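MlnD (Bacillus methylotrophicus, PDB 5IL5) contains, as one part of a trans-AT polyketide synthase linked to macrolactin, this double-hotdog dehydratase domain, which probably removes water from carrier-bound 3-hydroxyacyl intermediates. Local coordinates at residues Leu185-His190 / Ile218-Gln223; Leu200-Lys205 / Val253-Glu258. One frame throughout, in Å; residues are numbered along the deposited sequence.

Contact 1: Leu185-His190 / Ile218-Gln223; sequences LKAAEH and IESVYQ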
ATOM      1  N   LEU A 185      18.678  18.904  14.188  1.00 32.96           N
ATOM      2  CA  LEU A 185      19.178  17.745  14.918  1.00 33.04           C
ATOM      3  C   LEU A 185      20.063  18.135  16.098  1.00 34.30           C
ATOM      4  O   LEU A 185      20.764  17.283  16.650  1.00 34.68           O
ATOM      5  CB  LEU A 185      19.940  16.822  13.972  1.00 32.78           C
ATOM      6  CG  LEU A 185      19.073  16.062  12.974  1.00 31.53           C
ATOM      7  CD1 LEU A 185      19.901  15.571  11.803  1.00 31.52           C
ATOM      8  CD2 LEU A 185      18.408  14.898  13.672  1.00 30.99           C
ATOM      9  N   LYS A 186      20.040  19.407  16.495  1.00 35.05           N
ATOM     10  CA  LYS A 186      20.849  19.899  17.607  1.00 36.34           C
ATOM     11  C   LYS A 186      19.948  20.063  18.829  1.00 36.50           C
ATOM     12  O   LYS A 186      19.468  21.150  19.151  1.00 36.98           O
ATOM     13  CB  LYS A 186      21.535  21.205  17.223  1.00 37.29           C
ATOM     14  CG  LYS A 186      22.699  21.008  16.277  1.00 37.58           C
ATOM     15  CD  LYS A 186      23.541  22.257  16.176  1.00 38.87           C
ATOM     16  CE  LYS A 186      24.450  22.203  14.971  1.00 39.09           C
ATOM     17  NZ  LYS A 186      25.583  23.156  15.105  1.00 40.65           N
ATOM     18  N   ALA A 187      19.712  18.942  19.512  1.00 36.22           N
ATOM     19  CA  ALA A 187      18.865  18.912  20.695  1.00 36.45           C
ATOM     20  C   ALA A 187      19.648  18.961  22.004  1.00 37.74           C
ATOM     21  O   ALA A 187      19.041  19.166  23.060  1.00 38.24           O
ATOM     22  CB  ALA A 187      17.992  17.654  20.670  1.00 35.45           C
ATOM     23  N   ALA A 188      20.961  18.769  21.966  1.00 38.40           N
ATOM     24  CA  ALA A 188      21.769  18.786  23.180  1.00 39.71           C
ATOM     25  C   ALA A 188      21.875  20.204  23.739  1.00 40.78           C
ATOM     26  O   ALA A 188      22.285  21.128  23.029  1.00 41.00           O
ATOM     27  CB  ALA A 188      23.157  18.217  22.893  1.00 40.21           C
ATOM     28  N   GLU A 189      21.499  20.372  25.009  1.00 48.36           N
ATOM     29  CA  GLU A 189      21.654  21.652  25.693  1.00 49.59           C
ATOM     30  C   GLU A 189      22.987  21.748  26.431  1.00 50.99           C
ATOM     31  O   GLU A 189      23.635  22.800  26.392  1.00 51.92           O
ATOM     32  CB  GLU A 189      20.497  21.890  26.671  1.00 49.86           C
ATOM     33  CG  GLU A 189      19.152  22.203  26.012  1.00 48.87           C
ATOM     34  CD  GLU A 189      18.202  22.917  26.951  1.00 49.64           C
ATOM     35  OE1 GLU A 189      18.411  22.839  28.180  1.00 50.73           O
ATOM     36  OE2 GLU A 189      17.245  23.555  26.458  1.00 49.27           O
ATOM     37  N   HIS A 190      23.410  20.685  27.116  1.00 44.46           N
ATOM     38  CA  HIS A 190      24.727  20.669  27.743  1.00 45.81           C
ATOM     39  C   HIS A 190      25.127  19.221  28.009  1.00 45.72           C
ATOM     40  O   HIS A 190      24.311  18.302  27.913  1.00 44.77           O
ATOM     41  CB  HIS A 190      24.764  21.507  29.025  1.00 47.26           C
ATOM     42  CG  HIS A 190      23.797  21.061  30.075  1.00 47.35           C
ATOM     43  ND1 HIS A 190      24.026  19.967  30.881  1.00 47.77           N
ATOM     44  CD2 HIS A 190      22.601  21.567  30.456  1.00 47.24           C
ATOM     45  CE1 HIS A 190      23.012  19.818  31.714  1.00 47.90           C
ATOM     46  NE2 HIS A 190      22.134  20.777  31.477  1.00 47.59           N
ATOM     47  N   ILE A 218      16.873  10.534  18.813  1.00 32.68           N
ATOM     48  CA  ILE A 218      17.739   9.409  18.484  1.00 32.42           C
ATOM     49  C   ILE A 218      19.080   9.881  17.933  1.00 32.27           C
ATOM     50  O   ILE A 218      20.067   9.145  18.016  1.00 32.28           O
ATOM     51  CB  ILE A 218      17.024   8.446  17.512  1.00 32.43           C
ATOM     52  CG1 ILE A 218      17.803   7.133  17.366  1.00 32.36           C
ATOM     53  CG2 ILE A 218      16.824   9.080  16.138  1.00 32.44           C
ATOM     54  CD1 ILE A 218      17.790   6.245  18.594  1.00 32.64           C
ATOM     55  N   GLU A 219      19.152  11.087  17.364  1.00 32.34           N
ATOM     56  CA  GLU A 219      20.449  11.598  16.931  1.00 32.43           C
ATOM     57  C   GLU A 219      21.294  12.058  18.112  1.00 32.62           C
ATOM     58  O   GLU A 219      22.525  11.983  18.055  1.00 32.85           O
ATOM     59  CB  GLU A 219      20.268  12.740  15.934  1.00 32.68           C
ATOM     60  CG  GLU A 219      21.549  13.133  15.220  1.00 32.98           C
ATOM     61  CD  GLU A 219      22.151  12.004  14.413  1.00 32.97           C
ATOM     62  OE1 GLU A 219      21.412  11.079  14.017  1.00 32.74           O
ATOM     63  OE2 GLU A 219      23.375  12.037  14.186  1.00 33.34           O
ATOM     64  N   SER A 220      20.662  12.543  19.183  1.00 32.74           N
ATOM     65  CA  SER A 220      21.398  12.769  20.421  1.00 33.07           C
ATOM     66  C   SER A 220      22.072  11.488  20.891  1.00 33.16           C
ATOM     67  O   SER A 220      23.195  11.518  21.402  1.00 33.60           O
ATOM     68  CB  SER A 220      20.461  13.301  21.502  1.00 33.32           C
ATOM     69  OG  SER A 220      20.039  14.616  21.204  1.00 33.51           O
ATOM     70  N   VAL A 221      21.388  10.355  20.738  1.00 32.94           N
ATOM     71  CA  VAL A 221      21.973   9.063  21.083  1.00 33.20           C
ATOM     72  C   VAL A 221      23.271   8.857  20.320  1.00 33.36           C
ATOM     73  O   VAL A 221      24.307   8.516  20.900  1.00 33.97           O
ATOM     74  CB  VAL A 221      20.961   7.936  20.805  1.00 33.03           C
ATOM     75  CG1 VAL A 221      21.642   6.558  20.768  1.00 33.37           C
ATOM     76  CG2 VAL A 221      19.824   7.995  21.829  1.00 33.26           C
ATOM     77  N   TYR A 222      23.235   9.069  19.007  1.00 33.05           N
ATOM     78  CA  TYR A 222      24.434   8.905  18.199  1.00 33.40           C
ATOM     79  C   TYR A 222      25.491   9.931  18.586  1.00 33.91           C
ATOM     80  O   TYR A 222      26.678   9.603  18.681  1.00 34.62           O
ATOM     81  CB  TYR A 222      24.074   9.000  16.714  1.00 33.13           C
ATOM     82  CG  TYR A 222      25.205   8.630  15.785  1.00 33.66           C
ATOM     83  CD1 TYR A 222      25.716   7.346  15.785  1.00 34.04           C
ATOM     84  CD2 TYR A 222      25.710   9.531  14.858  1.00 33.98           C
ATOM     85  CE1 TYR A 222      26.735   6.979  14.943  1.00 34.73           C
ATOM     86  CE2 TYR A 222      26.725   9.164  13.994  1.00 34.68           C
ATOM     87  CZ  TYR A 222      27.232   7.890  14.044  1.00 35.05           C
ATOM     88  OH  TYR A 222      28.240   7.542  13.178  1.00 35.95           O
ATOM     89  N   GLN A 223      25.075  11.175  18.835  1.00 33.77           N
ATOM     90  CA  GLN A 223      26.029  12.219  19.200  1.00 34.38           C
ATOM     91  C   GLN A 223      26.769  11.868  20.487  1.00 35.03           C
ATOM     92  O   GLN A 223      27.986  12.060  20.582  1.00 35.87           O
ATOM     93  CB  GLN A 223      25.303  13.560  19.332  1.00 34.22           C
ATOM     94  CG  GLN A 223      24.965  14.212  17.998  1.00 34.10           C
ATOM     95  CD  GLN A 223      23.930  15.315  18.113  1.00 34.01           C
ATOM     96  OE1 GLN A 223      23.726  15.874  19.182  1.00 34.17           O
ATOM     97  NE2 GLN A 223      23.267  15.625  17.009  1.00 33.93           N
TER

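Contact 2: Leu200-Lys205 / Val253-Glu258; sequences LKIKAK and VYVYAE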
ATOM      1  N   LEU A 200      23.888  13.626  28.514  1.00 44.02           N
ATOM      2  CA  LEU A 200      23.465  14.800  27.768  1.00 43.23           C
ATOM      3  C   LEU A 200      22.110  15.288  28.255  1.00 42.87           C
ATOM      4  O   LEU A 200      21.204  14.491  28.514  1.00 42.43           O
ATOM      5  CB  LEU A 200      23.379  14.504  26.272  1.00 41.89           C
ATOM      6  CG  LEU A 200      24.640  13.998  25.578  1.00 42.18           C
ATOM      7  CD1 LEU A 200      24.378  13.835  24.095  1.00 40.86           C
ATOM      8  CD2 LEU A 200      25.797  14.950  25.807  1.00 43.39           C
ATOM      9  N   LYS A 201      21.987  16.604  28.382  1.00 43.21           N
ATOM     10  CA  LYS A 201      20.699  17.247  28.600  1.00 42.86           C
ATOM     11  C   LYS A 201      20.138  17.636  27.246  1.00 41.50           C
ATOM     12  O   LYS A 201      20.773  18.390  26.502  1.00 41.48           O
ATOM     13  CB  LYS A 201      20.824  18.482  29.490  1.00 44.13           C
ATOM     14  CG  LYS A 201      19.547  19.310  29.537  1.00 43.87           C
ATOM     15  CD  LYS A 201      18.438  18.567  30.241  1.00 43.78           C
ATOM     16  CE  LYS A 201      17.243  19.470  30.449  1.00 43.89           C
ATOM     17  NZ  LYS A 201      16.435  19.553  29.200  1.00 42.43           N
ATOM     18  N   ILE A 202      18.961  17.118  26.922  1.00 40.46           N
ATOM     19  CA  ILE A 202      18.381  17.354  25.614  1.00 39.16           C
ATOM     20  C   ILE A 202      17.022  18.005  25.783  1.00 38.94           C
ATOM     21  O   ILE A 202      16.380  17.915  26.834  1.00 39.56           O
ATOM     22  CB  ILE A 202      18.269  16.064  24.783  1.00 38.03           C
ATOM     23  CG1 ILE A 202      17.401  15.016  25.492  1.00 37.93           C
ATOM     24  CG2 ILE A 202      19.655  15.513  24.530  1.00 38.40           C
ATOM     25  CD1 ILE A 202      16.782  14.010  24.547  1.00 36.64           C
ATOM     26  N   LYS A 203      16.608  18.699  24.732  1.00 37.79           N
ATOM     27  CA  LYS A 203      15.279  19.281  24.658  1.00 38.54           C
ATOM     28  C   LYS A 203      14.685  18.842  23.335  1.00 38.12           C
ATOM     29  O   LYS A 203      15.165  19.239  22.267  1.00 37.82           O
ATOM     30  CB  LYS A 203      15.343  20.804  24.799  1.00 39.41           C
ATOM     31  CG  LYS A 203      14.020  21.504  24.652  1.00 40.45           C
ATOM     32  CD  LYS A 203      14.161  22.994  24.892  1.00 41.49           C
ATOM     33  CE  LYS A 203      12.905  23.711  24.475  1.00 42.67           C
ATOM     34  NZ  LYS A 203      11.770  23.307  25.321  1.00 43.46           N
ATOM     35  N   ALA A 204      13.651  18.013  23.408  1.00 37.11           N
ATOM     36  CA  ALA A 204      13.031  17.521  22.199  1.00 36.89           C
ATOM     37  C   ALA A 204      12.300  18.660  21.512  1.00 37.80           C
ATOM     38  O   ALA A 204      11.932  19.666  22.126  1.00 38.76           O
ATOM     39  CB  ALA A 204      12.064  16.380  22.502  1.00 37.09           C
ATOM     40  N   LYS A 205      12.107  18.501  20.213  1.00 41.35           N
ATOM     41  CA  LYS A 205      11.442  19.506  19.404  1.00 42.39           C
ATOM     42  C   LYS A 205      10.087  18.939  19.029  1.00 43.13           C
ATOM     43  O   LYS A 205      10.013  17.859  18.432  1.00 42.54           O
ATOM     44  CB  LYS A 205      12.284  19.802  18.165  1.00 41.99           C
ATOM     45  CG  LYS A 205      13.648  20.384  18.510  1.00 41.50           C
ATOM     46  CD  LYS A 205      14.606  20.234  17.359  1.00 40.96           C
ATOM     47  CE  LYS A 205      15.971  20.775  17.717  1.00 40.69           C
ATOM     48  NZ  LYS A 205      16.951  20.355  16.703  1.00 40.19           N
ATOM     49  N   VAL A 253      14.502  13.527  28.243  1.00 37.81           N
ATOM     50  CA  VAL A 253      15.175  14.663  28.863  1.00 38.17           C
ATOM     51  C   VAL A 253      16.684  14.470  28.816  1.00 37.61           C
ATOM     52  O   VAL A 253      17.436  15.433  28.631  1.00 37.48           O
ATOM     53  CB  VAL A 253      14.706  14.847  30.319  1.00 39.54           C
ATOM     54  CG1 VAL A 253      15.379  16.056  30.959  1.00 40.06           C
ATOM     55  CG2 VAL A 253      13.196  14.989  30.389  1.00 40.38           C
ATOM     56  N   TYR A 254      17.140  13.230  28.982  1.00 25.71           N
ATOM     57  CA  TYR A 254      18.563  12.937  29.070  1.00 24.41           C
ATOM     58  C   TYR A 254      18.944  11.810  28.124  1.00 24.15           C
ATOM     59  O   TYR A 254      18.118  10.971  27.757  1.00 24.95           O
ATOM     60  CB  TYR A 254      18.972  12.542  30.491  1.00 24.29           C
ATOM     61  CG  TYR A 254      18.808  13.621  31.527  1.00 24.63           C
ATOM     62  CD1 TYR A 254      19.785  14.594  31.701  1.00 24.00           C
ATOM     63  CD2 TYR A 254      17.686  13.666  32.339  1.00 25.83           C
ATOM     64  CE1 TYR A 254      19.645  15.573  32.647  1.00 24.52           C
ATOM     65  CE2 TYR A 254      17.539  14.649  33.285  1.00 26.37           C
ATOM     66  CZ  TYR A 254      18.522  15.600  33.435  1.00 25.69           C
ATOM     67  OH  TYR A 254      18.378  16.581  34.383  1.00 26.44           O
ATOM     68  N   VAL A 255      20.224  11.791  27.756  1.00 23.27           N
ATOM     69  CA  VAL A 255      20.834  10.685  27.030  1.00 23.15           C
ATOM     70  C   VAL A 255      22.108  10.271  27.765  1.00 22.68           C
ATOM     71  O   VAL A 255      23.003  11.098  27.978  1.00 22.18           O
ATOM     72  CB  VAL A 255      21.132  11.069  25.569  1.00 23.10           C
ATOM     73  CG1 VAL A 255      21.986  10.012  24.876  1.00 23.11           C
ATOM     74  CG2 VAL A 255      19.826  11.305  24.799  1.00 24.02           C
ATOM     75  N   TYR A 256      22.193   8.998  28.147  1.00 25.24           N
ATOM     76  CA  TYR A 256      23.337   8.453  28.877  1.00 25.29           C
ATOM     77  C   TYR A 256      24.003   7.354  28.058  1.00 25.72           C
ATOM     78  O   TYR A 256      23.317   6.476  27.528  1.00 26.33           O
ATOM     79  CB  TYR A 256      22.898   7.894  30.234  1.00 25.97           C
ATOM     80  CG  TYR A 256      24.001   7.201  30.999  1.00 26.51           C
ATOM     81  CD1 TYR A 256      24.969   7.928  31.684  1.00 26.31           C
ATOM     82  CD2 TYR A 256      24.081   5.819  31.038  1.00 27.54           C
ATOM     83  CE1 TYR A 256      25.976   7.297  32.384  1.00 27.18           C
ATOM     84  CE2 TYR A 256      25.090   5.177  31.732  1.00 28.43           C
ATOM     85  CZ  TYR A 256      26.036   5.922  32.405  1.00 28.28           C
ATOM     86  OH  TYR A 256      27.047   5.293  33.100  1.00 29.53           O
ATOM     87  N   ALA A 257      25.336   7.387  27.970  1.00 23.59           N
ATOM     88  CA  ALA A 257      26.088   6.425  27.169  1.00 24.27           C
ATOM     89  C   ALA A 257      27.347   5.982  27.907  1.00 25.02           C
ATOM     90  O   ALA A 257      27.931   6.758  28.665  1.00 24.77           O
ATOM     91  CB  ALA A 257      26.456   7.034  25.806  1.00 23.93           C
ATOM     92  N   GLU A 258      27.776   4.733  27.676  1.00 33.56           N
ATOM     93  CA  GLU A 258      28.956   4.228  28.376  1.00 34.75           C
ATOM     94  C   GLU A 258      29.634   3.087  27.621  1.00 36.22           C
ATOM     95  O   GLU A 258      29.098   2.523  26.664  1.00 36.38           O
ATOM     96  CB  GLU A 258      28.601   3.749  29.787  1.00 35.44           C
ATOM     97  CG  GLU A 258      27.482   2.729  29.845  1.00 36.03           C
ATOM     98  CD  GLU A 258      27.357   2.116  31.226  1.00 37.28           C
ATOM     99  OE1 GLU A 258      27.664   2.826  32.216  1.00 37.09           O
ATOM    100  OE2 GLU A 258      26.965   0.929  31.324  1.00 38.66           O
TER

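Contact 1: Leu185-His190 / Ile218-Gln223
Residues 185-187, leading into strand 188-194, and the first residues of that strand run past one flank of helix 215-229, with CA atoms 6.6 Å apart both at L185/E219 and at A188/S220. E219, S220 and Q223 face these residues. The most specific link is polar: Q223 sends its side chain out extended beyond CG, so that NE2 meets L185 O at 3.0 Å. The N-H...O angle is 158°, and L185 O lies close to the amide plane of Q223, while NE2 itself sits above the plane of the L185 carbonyl. Beside this bond L185 lays CD2 against the aliphatic part of E219, 3.6 Å from CB, the two side chains crossing obliquely. E219 CG stands anti to the backbone N (chi1 -168°) and the chain bends at chi2, leaving OE2 to bond Y179 OH. Further along, the methyl of A187 rests 3.7 Å from S220 OG, a hydroxyl hydrogen-bonded to E216 O one turn back. Within this hotdog fold, where strands wrap a central helix, Q223 is a buried amide whose rotation Y171 OH (at OE1) and Y179 OH (at NE2) would fix; the L185 O bond, with Y171 OH bridging to A188 N, joins strand approach and helix.

Contact 2: Leu200-Lys205 / Val253-Glu258
L200 and V255 form a hydrogen-bonded antiparallel pair, L200 N to V255 O at 2.7 Å and V255 N returning to L200 O, and a further bond runs from I202 N to V253 O. Between them K201 and Y254 make a non-hydrogen-bonded pair. K201 starts with CG anti to the backbone N (chi1 170°), then bends at chi2 and chi4. This folded course takes CE to 3.9 Å from V253 CG1, the two side chains crossing obliquely, and curls NZ back onto the next carbonyl, I202 O, at 2.9 Å. On the face it shares with K201, the Y254 ring, with CG anti to its carbonyl carbon, brings CE1 to 4.0 Å from K201 CD. These strands are neighbours in the antiparallel sheet of the C-terminal hotdog fold, which curls around helix 215-229; at the start of strand 254-258, on its other side from 197-202, V253 and Y254 both face L272 of the neighbouring strand, a classic beta bulge. The face bearing L200 and V255 turns to that helix, where L200 touches A224 and V255 touches S220. L200 CB and V255 CB lie 4.2 Å apart. I202 has CG1 flanked by its own N and C (chi1 59°), next to V253 O, and from there CD1 reaches V255 CG2 at 4.1 Å, the two side chains crossing at about a right angle.

Both contacts belong to the C-terminal hotdog fold and share its central helix 215-229: contact 1 engages the helix directly, whereas contact 2 pairs two strands whose inner face covers it. Their centres lie about 7 Å apart, and strands 188-194 and 197-202 are sheet neighbours, joined where E189 and H190 both pair with K201 in a classic beta bulge. S220 is common ground, touched by A187 of contact 1 and by I202 and V255 of contact 2. Contact 1 is wholly buried and relies on a side-chain amide; contact 2 is partly buried, held by backbone bonds, with apolar packing inside and K201, V253 and Y254 partly exposed outside.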